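Local atomic coordinates of CMP/dCMP-type deaminase domain-containing protein (Aspergillus oryzae RIB40, PDB entry 7DRY), a protein that probably catalyses a zinc-dependent deamination step in riboflavin biosynthesis, as a Rib2 deaminase of the cytidine deaminase (CDA) fold. Residues Ser3-Tyr8 with Asp156-Asn161; Tyr8-Leu13 with Asn161-Glu166; Glu166-Ala171 with Lys183-Thr188. All blocks are in the same frame, centred on the assembly; numbering follows the deposited sequence.

Contact 1: Ser3-Tyr8 with Asp156-Asn161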
loop_
_atom_site.group_PDB
_atom_site.type_symbol
_atom_site.label_atom_id
_atom_site.label_comp_id
_atom_site.label_asym_id
_atom_site.label_seq_id
_atom_site.Cartn_x
_atom_site.Cartn_y
_atom_site.Cartn_z
ATOM N N SER A 3 -1.995 -16.911 6.561
ATOM C CA SER A 3 -1.210 -17.045 7.788
ATOM C C SER A 3 0.014 -16.116 7.927
ATOM O O SER A 3 0.310 -15.686 9.037
ATOM C CB SER A 3 -0.836 -18.513 8.072
ATOM O OG SER A 3 0.477 -18.830 7.640
ATOM N N PRO A 4 0.723 -15.791 6.838
ATOM C CA PRO A 4 1.826 -14.829 6.959
ATOM C C PRO A 4 1.387 -13.376 6.911
ATOM O O PRO A 4 2.240 -12.485 7.020
ATOM C CB PRO A 4 2.679 -15.152 5.730
ATOM C CG PRO A 4 1.673 -15.504 4.710
ATOM C CD PRO A 4 0.666 -16.341 5.470
ATOM N N HIS A 5 0.091 -13.117 6.732
ATOM C CA HIS A 5 -0.354 -11.764 6.415
ATOM C C HIS A 5 -0.143 -10.819 7.581
ATOM O O HIS A 5 0.272 -9.671 7.380
ATOM C CB HIS A 5 -1.818 -11.775 5.982
ATOM C CG HIS A 5 -2.099 -12.765 4.903
ATOM N ND1 HIS A 5 -1.298 -12.891 3.790
ATOM C CD2 HIS A 5 -3.082 -13.688 4.768
ATOM C CE1 HIS A 5 -1.772 -13.852 3.017
ATOM N NE2 HIS A 5 -2.858 -14.347 3.583
ATOM N N ALA A 6 -0.423 -11.279 8.802
ATOM C CA ALA A 6 -0.211 -10.434 9.969
ATOM C C ALA A 6 1.253 -10.041 10.106
ATOM O O ALA A 6 1.566 -8.889 10.429
ATOM C CB ALA A 6 -0.704 -11.150 11.228
ATOM N N LYS A 7 2.169 -10.981 9.858
ATOM C CA LYS A 7 3.588 -10.657 9.971
ATOM C C LYS A 7 4.007 -9.631 8.928
ATOM O O LYS A 7 4.739 -8.684 9.241
ATOM C CB LYS A 7 4.449 -11.920 9.870
ATOM C CG LYS A 7 5.931 -11.648 10.117
ATOM C CD LYS A 7 6.803 -12.854 9.794
ATOM C CE LYS A 7 8.270 -12.569 10.104
ATOM N NZ LYS A 7 8.517 -11.141 10.472
ATOM N N TYR A 8 3.547 -9.792 7.683
ATOM C CA TYR A 8 3.846 -8.782 6.671
ATOM C C TYR A 8 3.303 -7.420 7.076
ATOM O O TYR A 8 3.968 -6.396 6.873
ATOM C CB TYR A 8 3.259 -9.191 5.319
ATOM C CG TYR A 8 4.147 -10.122 4.527
ATOM C CD1 TYR A 8 5.386 -9.696 4.044
ATOM C CD2 TYR A 8 3.760 -11.432 4.261
ATOM C CE1 TYR A 8 6.196 -10.534 3.321
ATOM C CE2 TYR A 8 4.577 -12.289 3.538
ATOM C CZ TYR A 8 5.797 -11.833 3.067
ATOM O OH TYR A 8 6.617 -12.667 2.341
ATOM N N ASP A 156 -7.832 -8.214 -6.605
ATOM C CA ASP A 156 -8.359 -8.723 -5.347
ATOM C C ASP A 156 -7.869 -7.866 -4.189
ATOM O O ASP A 156 -6.806 -7.249 -4.251
ATOM C CB ASP A 156 -7.879 -10.154 -5.102
ATOM C CG ASP A 156 -8.481 -11.162 -6.063
ATOM O OD1 ASP A 156 -9.444 -10.829 -6.782
ATOM O OD2 ASP A 156 -7.977 -12.303 -6.089
ATOM N N TRP A 157 -8.645 -7.852 -3.111
ATOM C CA TRP A 157 -8.167 -7.240 -1.881
ATOM C C TRP A 157 -8.745 -7.980 -0.686
ATOM O O TRP A 157 -9.776 -8.649 -0.777
ATOM C CB TRP A 157 -8.464 -5.733 -1.820
ATOM C CG TRP A 157 -9.897 -5.397 -2.025
ATOM C CD1 TRP A 157 -10.502 -5.088 -3.208
ATOM C CD2 TRP A 157 -10.917 -5.336 -1.021
ATOM N NE1 TRP A 157 -11.835 -4.832 -3.003
ATOM C CE2 TRP A 157 -12.119 -4.978 -1.670
ATOM C CE3 TRP A 157 -10.931 -5.539 0.363
ATOM C CZ2 TRP A 157 -13.325 -4.826 -0.985
ATOM C CZ3 TRP A 157 -12.134 -5.392 1.044
ATOM C CH2 TRP A 157 -13.313 -5.039 0.367
ATOM N N GLN A 158 -8.060 -7.839 0.451
ATOM C CA GLN A 158 -8.435 -8.556 1.659
ATOM C C GLN A 158 -8.016 -7.730 2.866
ATOM O O GLN A 158 -6.872 -7.270 2.939
ATOM C CB GLN A 158 -7.723 -9.908 1.703
ATOM C CG GLN A 158 -8.075 -10.767 2.893
ATOM C CD GLN A 158 -7.663 -12.208 2.683
ATOM O OE1 GLN A 158 -7.775 -12.743 1.577
ATOM N NE2 GLN A 158 -7.171 -12.840 3.737
ATOM N N VAL A 159 -8.941 -7.542 3.802
ATOM C CA VAL A 159 -8.614 -6.910 5.073
ATOM C C VAL A 159 -8.086 -7.974 6.025
ATOM O O VAL A 159 -8.675 -9.055 6.158
ATOM C CB VAL A 159 -9.843 -6.206 5.665
ATOM C CG1 VAL A 159 -9.441 -5.419 6.899
ATOM C CG2 VAL A 159 -10.479 -5.291 4.635
ATOM N N VAL A 160 -6.980 -7.665 6.692
ATOM C CA VAL A 160 -6.374 -8.539 7.689
ATOM C C VAL A 160 -6.596 -7.878 9.038
ATOM O O VAL A 160 -6.036 -6.808 9.313
ATOM C CB VAL A 160 -4.880 -8.737 7.419
ATOM C CG1 VAL A 160 -4.265 -9.669 8.464
ATOM C CG2 VAL A 160 -4.656 -9.263 6.003
ATOM N N ASN A 161 -7.416 -8.506 9.877
ATOM C CA ASN A 161 -7.819 -7.911 11.140
ATOM C C ASN A 161 -6.759 -8.145 12.211
ATOM O O ASN A 161 -5.887 -9.011 12.083
ATOM C CB ASN A 161 -9.140 -8.523 11.614
ATOM C CG ASN A 161 -10.285 -8.280 10.642
ATOM O OD1 ASN A 161 -10.419 -7.193 10.081
ATOM N ND2 ASN A 161 -11.115 -9.297 10.440
#
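Val160 lays its two methyl groups against the side of His5, at the start of helix 5-16. This joins the N-terminal helix of the cytidine deaminase fold to the end of strand 156-159, an outermost strand of the mixed sheet. CB of His5 makes the closest touch: CG2 of Val160 lies 3.8 Å from it and CG1 of Val160 4.1 Å. With CG1 anti to the backbone N (chi1 -179°), the valine sets both branches toward the helix.

CG2 of Val160 also lies obliquely by the imidazole. One face of the ring is covered by its own neighbour, with CD of Pro4 4.2 Å above the ring plane and over its centre. The ring also stacks with Tyr131, and ND1 is hydrogen-bonded to the hydroxyl of Tyr96, so its rotation is held by residues of the sheet. Gln158 points the same way as Val160, two residues earlier. Its OE1 bonds to Lys129, while NE2 stays in loose contact with the histidine, 4.3 Å from His5 CD2 and oblique to the ring. The other methyl of Val160, CG1, stands 4.2 Å from the backbone N of Ala6.

Contact 2: Tyr8-Leu13 with Asn161-Glu166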
loop_
_atom_site.group_PDB
_atom_site.type_symbol
_atom_site.label_atom_id
_atom_site.label_comp_id
_atom_site.label_asym_id
_atom_site.label_seq_id
_atom_site.Cartn_x
_atom_site.Cartn_y
_atom_site.Cartn_z
ATOM N N TYR A 8 3.547 -9.792 7.683
ATOM C CA TYR A 8 3.846 -8.782 6.671
ATOM C C TYR A 8 3.303 -7.420 7.076
ATOM O O TYR A 8 3.968 -6.396 6.873
ATOM C CB TYR A 8 3.259 -9.191 5.319
ATOM C CG TYR A 8 4.147 -10.122 4.527
ATOM C CD1 TYR A 8 5.386 -9.696 4.044
ATOM C CD2 TYR A 8 3.760 -11.432 4.261
ATOM C CE1 TYR A 8 6.196 -10.534 3.321
ATOM C CE2 TYR A 8 4.577 -12.289 3.538
ATOM C CZ TYR A 8 5.797 -11.833 3.067
ATOM O OH TYR A 8 6.617 -12.667 2.341
ATOM N N LEU A 9 2.102 -7.381 7.663
ATOM C CA LEU A 9 1.557 -6.084 8.049
ATOM C C LEU A 9 2.343 -5.461 9.193
ATOM O O LEU A 9 2.493 -4.237 9.234
ATOM C CB LEU A 9 0.067 -6.181 8.358
ATOM C CG LEU A 9 -0.779 -6.336 7.092
ATOM C CD1 LEU A 9 -2.227 -6.507 7.488
ATOM C CD2 LEU A 9 -0.622 -5.154 6.122
ATOM N N ARG A 10 2.858 -6.277 10.118
ATOM C CA ARG A 10 3.722 -5.739 11.165
ATOM C C ARG A 10 4.998 -5.165 10.567
ATOM O O ARG A 10 5.494 -4.125 11.018
ATOM C CB ARG A 10 4.053 -6.824 12.191
ATOM C CG ARG A 10 2.875 -7.227 13.069
ATOM C CD ARG A 10 3.325 -8.071 14.252
ATOM N NE ARG A 10 3.843 -9.375 13.842
ATOM C CZ ARG A 10 3.102 -10.470 13.711
ATOM N NH1 ARG A 10 1.797 -10.425 13.954
ATOM N NH2 ARG A 10 3.664 -11.609 13.335
ATOM N N GLU A 11 5.542 -5.832 9.544
ATOM C CA GLU A 11 6.713 -5.308 8.857
ATOM C C GLU A 11 6.376 -4.013 8.132
ATOM O O GLU A 11 7.186 -3.077 8.107
ATOM C CB GLU A 11 7.257 -6.368 7.892
ATOM C CG GLU A 11 7.869 -7.577 8.610
ATOM C CD GLU A 11 8.151 -8.755 7.695
ATOM O OE1 GLU A 11 7.799 -8.696 6.501
ATOM O OE2 GLU A 11 8.732 -9.749 8.180
ATOM N N CYS A 12 5.171 -3.930 7.564
ATOM C CA CYS A 12 4.728 -2.687 6.949
ATOM C C CYS A 12 4.633 -1.584 7.993
ATOM O O CYS A 12 4.959 -0.421 7.718
ATOM C CB CYS A 12 3.347 -2.917 6.341
ATOM S SG CYS A 12 3.367 -3.789 4.749
ATOM N N LEU A 13 4.177 -1.927 9.199
ATOM C CA LEU A 13 4.072 -0.916 10.246
ATOM C C LEU A 13 5.450 -0.406 10.659
ATOM O O LEU A 13 5.624 0.793 10.910
ATOM C CB LEU A 13 3.286 -1.463 11.438
ATOM C CG LEU A 13 2.779 -0.444 12.453
ATOM C CD1 LEU A 13 1.886 0.600 11.777
ATOM C CD2 LEU A 13 2.028 -1.174 13.549
ATOM N N ASN A 161 -7.416 -8.506 9.877
ATOM C CA ASN A 161 -7.819 -7.911 11.140
ATOM C C ASN A 161 -6.759 -8.145 12.211
ATOM O O ASN A 161 -5.887 -9.011 12.083
ATOM C CB ASN A 161 -9.140 -8.523 11.614
ATOM C CG ASN A 161 -10.285 -8.280 10.642
ATOM O OD1 ASN A 161 -10.419 -7.193 10.081
ATOM N ND2 ASN A 161 -11.115 -9.297 10.440
ATOM N N GLY A 162 -6.838 -7.344 13.274
ATOM C CA GLY A 162 -6.049 -7.555 14.474
ATOM C C GLY A 162 -4.997 -6.505 14.762
ATOM O O GLY A 162 -4.442 -6.505 15.868
ATOM N N LEU A 163 -4.694 -5.614 13.815
ATOM C CA LEU A 163 -3.679 -4.584 14.014
ATOM C C LEU A 163 -4.239 -3.173 13.866
ATOM O O LEU A 163 -3.464 -2.223 13.717
ATOM C CB LEU A 163 -2.497 -4.788 13.063
ATOM C CG LEU A 163 -1.726 -6.094 13.232
ATOM C CD1 LEU A 163 -0.978 -6.453 11.951
ATOM C CD2 LEU A 163 -0.778 -5.975 14.418
ATOM N N GLU A 164 -5.563 -3.010 13.949
ATOM C CA GLU A 164 -6.176 -1.750 13.538
ATOM C C GLU A 164 -5.699 -0.582 14.395
ATOM O O GLU A 164 -5.323 0.476 13.871
ATOM C CB GLU A 164 -7.703 -1.853 13.594
ATOM C CG GLU A 164 -8.318 -2.900 12.677
ATOM C CD GLU A 164 -8.341 -4.283 13.292
ATOM O OE1 GLU A 164 -7.874 -4.447 14.437
ATOM O OE2 GLU A 164 -8.857 -5.209 12.635
ATOM N N ARG A 165 -5.718 -0.745 15.719
ATOM C CA ARG A 165 -5.378 0.377 16.583
ATOM C C ARG A 165 -3.939 0.822 16.365
ATOM O O ARG A 165 -3.669 2.019 16.220
ATOM C CB ARG A 165 -5.644 0.053 18.051
ATOM C CG ARG A 165 -5.255 1.215 18.937
ATOM C CD ARG A 165 -5.769 1.126 20.351
ATOM N NE ARG A 165 -5.276 2.285 21.084
ATOM C CZ ARG A 165 -5.253 2.391 22.403
ATOM N NH1 ARG A 165 -5.718 1.404 23.164
ATOM N NH2 ARG A 165 -4.764 3.493 22.958
ATOM N N GLU A 166 -3.001 -0.132 16.315
ATOM C CA GLU A 166 -1.596 0.221 16.134
ATOM C C GLU A 166 -1.350 0.871 14.782
ATOM O O GLU A 166 -0.560 1.817 14.676
ATOM C CB GLU A 166 -0.718 -1.020 16.282
ATOM C CG GLU A 166 -0.640 -1.520 17.708
ATOM C CD GLU A 166 -0.033 -2.901 17.791
ATOM O OE1 GLU A 166 1.210 -2.999 17.864
ATOM O OE2 GLU A 166 -0.806 -3.884 17.761
#
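Leu163 reaches from the N-cap position of helix 164-171 to the side of helix 5-16 and ends between Leu9 and Arg10. This joins the N-terminal helix of the cytidine deaminase fold to helix 164-171. The CD1 methyl of Leu163 lies 3.8 Å from CB of Leu9. The arginine chain runs nearly perpendicular to the leucine, with CD1 and CD2 of Leu163 each 4.1 Å from CG of Arg10. Arg10 has two conformers, and these distances hold for one of them.

The second pair lies one helical turn further on. Leu13 comes in squarely across the side chain of Glu166. CD2 of Leu13 rests 3.9 Å from CB of Glu166, and CD1 of Leu13 lies 4.0 Å from the carbonyl O of Glu166. CG of Leu13 is anti to the backbone N (chi1 -165°), which carries both methyls over to this turn of the other helix.

The turn before helix 164-171 is held by a bond of its own. The backbone N of Gly162 donates to OE2 of Glu164 at 3.0 Å, with an N-H...O angle of 163°. The hydrogen meets the carboxylate from above its plane. Gly162 takes a positive phi of 113°, which glycine accommodates easily.

The side chain of Leu9 is about 10 Å from that of Glu63, a residue seen to bind zinc in this protein, though not bound to it in this chain. Leu9 also packs on Val160, at the end of strand 156-159. On another side of helix 5-16, Tyr8, Glu11 and Cys12 lie on strand 29-36. The helix is thus placed between that strand and the start of helix 164-171, while Glu164 and Arg165 touch Leu186 of helix 178-187.

Contact 3: Glu166-Ala171 with Lys183-Thr188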
loop_
_atom_site.group_PDB
_atom_site.type_symbol
_atom_site.label_atom_id
_atom_site.label_comp_id
_atom_site.label_asym_id
_atom_site.label_seq_id
_atom_site.Cartn_x
_atom_site.Cartn_y
_atom_site.Cartn_z
ATOM N N GLU A 166 -3.001 -0.132 16.315
ATOM C CA GLU A 166 -1.596 0.221 16.134
ATOM C C GLU A 166 -1.350 0.871 14.782
ATOM O O GLU A 166 -0.560 1.817 14.676
ATOM C CB GLU A 166 -0.718 -1.020 16.282
ATOM C CG GLU A 166 -0.640 -1.520 17.708
ATOM C CD GLU A 166 -0.033 -2.901 17.791
ATOM O OE1 GLU A 166 1.210 -2.999 17.864
ATOM O OE2 GLU A 166 -0.806 -3.884 17.761
ATOM N N ILE A 167 -2.006 0.366 13.734
ATOM C CA ILE A 167 -1.862 0.968 12.411
ATOM C C ILE A 167 -2.303 2.426 12.432
ATOM O O ILE A 167 -1.623 3.303 11.888
ATOM C CB ILE A 167 -2.635 0.143 11.372
ATOM C CG1 ILE A 167 -1.873 -1.148 11.083
ATOM C CG2 ILE A 167 -2.870 0.950 10.089
ATOM C CD1 ILE A 167 -2.683 -2.157 10.274
ATOM N N LEU A 168 -3.429 2.711 13.092
ATOM C CA LEU A 168 -3.942 4.078 13.138
ATOM C C LEU A 168 -3.082 4.967 14.026
ATOM O O LEU A 168 -2.806 6.117 13.667
ATOM C CB LEU A 168 -5.391 4.074 13.625
ATOM C CG LEU A 168 -6.377 3.460 12.634
ATOM C CD1 LEU A 168 -7.701 3.166 13.303
ATOM C CD2 LEU A 168 -6.568 4.390 11.441
ATOM N N GLU A 169 -2.650 4.454 15.185
ATOM C CA GLU A 169 -1.813 5.256 16.081
ATOM C C GLU A 169 -0.541 5.708 15.382
ATOM O O GLU A 169 -0.114 6.859 15.534
ATOM C CB GLU A 169 -1.448 4.477 17.346
ATOM C CG GLU A 169 -2.630 4.054 18.236
ATOM C CD GLU A 169 -3.176 5.154 19.110
ATOM O OE1 GLU A 169 -2.732 6.314 18.988
ATOM O OE2 GLU A 169 -4.056 4.845 19.935
ATOM N N VAL A 170 0.094 4.807 14.633
ATOM C CA VAL A 170 1.281 5.179 13.878
ATOM C C VAL A 170 0.912 6.158 12.770
ATOM O O VAL A 170 1.566 7.194 12.587
ATOM C CB VAL A 170 1.963 3.917 13.328
ATOM C CG1 VAL A 170 3.033 4.282 12.292
ATOM C CG2 VAL A 170 2.550 3.083 14.477
ATOM N N ALA A 171 -0.165 5.864 12.044
ATOM C CA ALA A 171 -0.513 6.658 10.870
ATOM C C ALA A 171 -0.698 8.132 11.209
ATOM O O ALA A 171 -0.232 9.008 10.468
ATOM C CB ALA A 171 -1.782 6.110 10.227
ATOM N N LYS A 183 -9.873 7.021 17.802
ATOM C CA LYS A 183 -11.198 6.564 18.220
ATOM C C LYS A 183 -12.200 6.635 17.080
ATOM O O LYS A 183 -12.932 5.672 16.822
ATOM C CB LYS A 183 -11.717 7.398 19.384
ATOM C CG LYS A 183 -10.843 7.384 20.585
ATOM C CD LYS A 183 -11.680 7.183 21.826
ATOM C CE LYS A 183 -10.855 6.485 22.874
ATOM N NZ LYS A 183 -9.692 7.337 23.235
ATOM N N ALA A 184 -12.280 7.788 16.415
ATOM C CA ALA A 184 -13.246 7.942 15.333
ATOM C C ALA A 184 -13.066 6.854 14.285
ATOM O O ALA A 184 -14.046 6.283 13.792
ATOM C CB ALA A 184 -13.114 9.330 14.705
ATOM N N ALA A 185 -11.816 6.531 13.956
ATOM C CA ALA A 185 -11.570 5.503 12.954
ATOM C C ALA A 185 -11.925 4.115 13.479
ATOM O O ALA A 185 -12.559 3.325 12.768
ATOM C CB ALA A 185 -10.124 5.574 12.464
ATOM N N LEU A 186 -11.555 3.807 14.728
ATOM C CA LEU A 186 -11.869 2.491 15.282
ATOM C C LEU A 186 -13.368 2.302 15.460
ATOM O O LEU A 186 -13.868 1.178 15.347
ATOM C CB LEU A 186 -11.144 2.280 16.610
ATOM C CG LEU A 186 -9.629 2.089 16.514
ATOM C CD1 LEU A 186 -9.004 2.047 17.897
ATOM C CD2 LEU A 186 -9.305 0.820 15.733
ATOM N N ASP A 187 -14.095 3.384 15.742
ATOM C CA ASP A 187 -15.547 3.293 15.815
ATOM C C ASP A 187 -16.164 3.073 14.440
ATOM O O ASP A 187 -17.176 2.375 14.322
ATOM C CB ASP A 187 -16.118 4.555 16.460
ATOM C CG ASP A 187 -17.615 4.485 16.640
ATOM O OD1 ASP A 187 -18.072 3.660 17.456
ATOM O OD2 ASP A 187 -18.336 5.256 15.973
ATOM N N THR A 188 -15.572 3.650 13.398
ATOM C CA THR A 188 -16.072 3.487 12.038
ATOM C C THR A 188 -15.966 2.032 11.584
ATOM O O THR A 188 -15.028 1.324 11.959
ATOM C CB THR A 188 -15.299 4.374 11.045
ATOM O OG1 THR A 188 -15.514 5.756 11.362
ATOM C CG2 THR A 188 -15.766 4.104 9.629
#
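Leu168 carries this contact from one side and has the most surface buried. Its CD1 methyl is 3.5 Å from CB of Ala185, a close approach of two methyl groups. Both methyls of Leu168 sit against this alanine, with CD2 of Leu168 3.9 Å from Ala185 CB. The small side chain lets the leucine come close to helix 178-187, and the CA atoms of Leu168 and Ala185 are 7.8 Å apart.

Leu186 adds a second apolar surface beside the alanine. Its CD2 lies 3.7 Å from CD1 of Leu168, and its CG is 3.9 Å from that same methyl. The two leucine chains run antiparallel, side by side. CG of Leu186 is anti to its own carbonyl carbon (chi1 -71°), and this brings the branch back toward helix 164-171. One methyl of Leu168 is therefore shared by both residues.

The contact is a helix-to-helix packing of the last two helices of the modelled chain, 164-171 and 178-187, in the C-terminal part of this cytidine deaminase-fold protein. It lies away from the zinc site; the side chain of Leu168 is about 14 Å from the metal. Leu168 also touches Val182, and Leu186 packs on CB of Glu164 and CB of Arg165.

The carbonyl O of Ala184 accepts two bonds from Thr188, one from its backbone N and one from its hydroxyl. OG1 of Thr188 donates to Ala184 O at 2.9 Å, and the two donors arrive from opposite faces of the carbonyl plane.

How the contacts relate
Contacts 1 and 2 both use helix 5-16, and their centres are about 9 Å apart. Their segments alternate along the chain. The helix passes the end of strand 156-159 and then the start of helix 164-171. Val160 CB and Leu9 CD1, 3.5 Å apart, join the two contacts. Contact 3 follows in series and shares helix 164-171 with contact 2, at about 11 Å between centres. Leu13 packs on Ile167 and Val170 there. Contacts 1 and 3 have centres about 17 Å apart and do not touch. Helix 164-171 has helix 5-16 and helix 178-187 as neighbours, so the first and last helices of the modelled chain both pack on it.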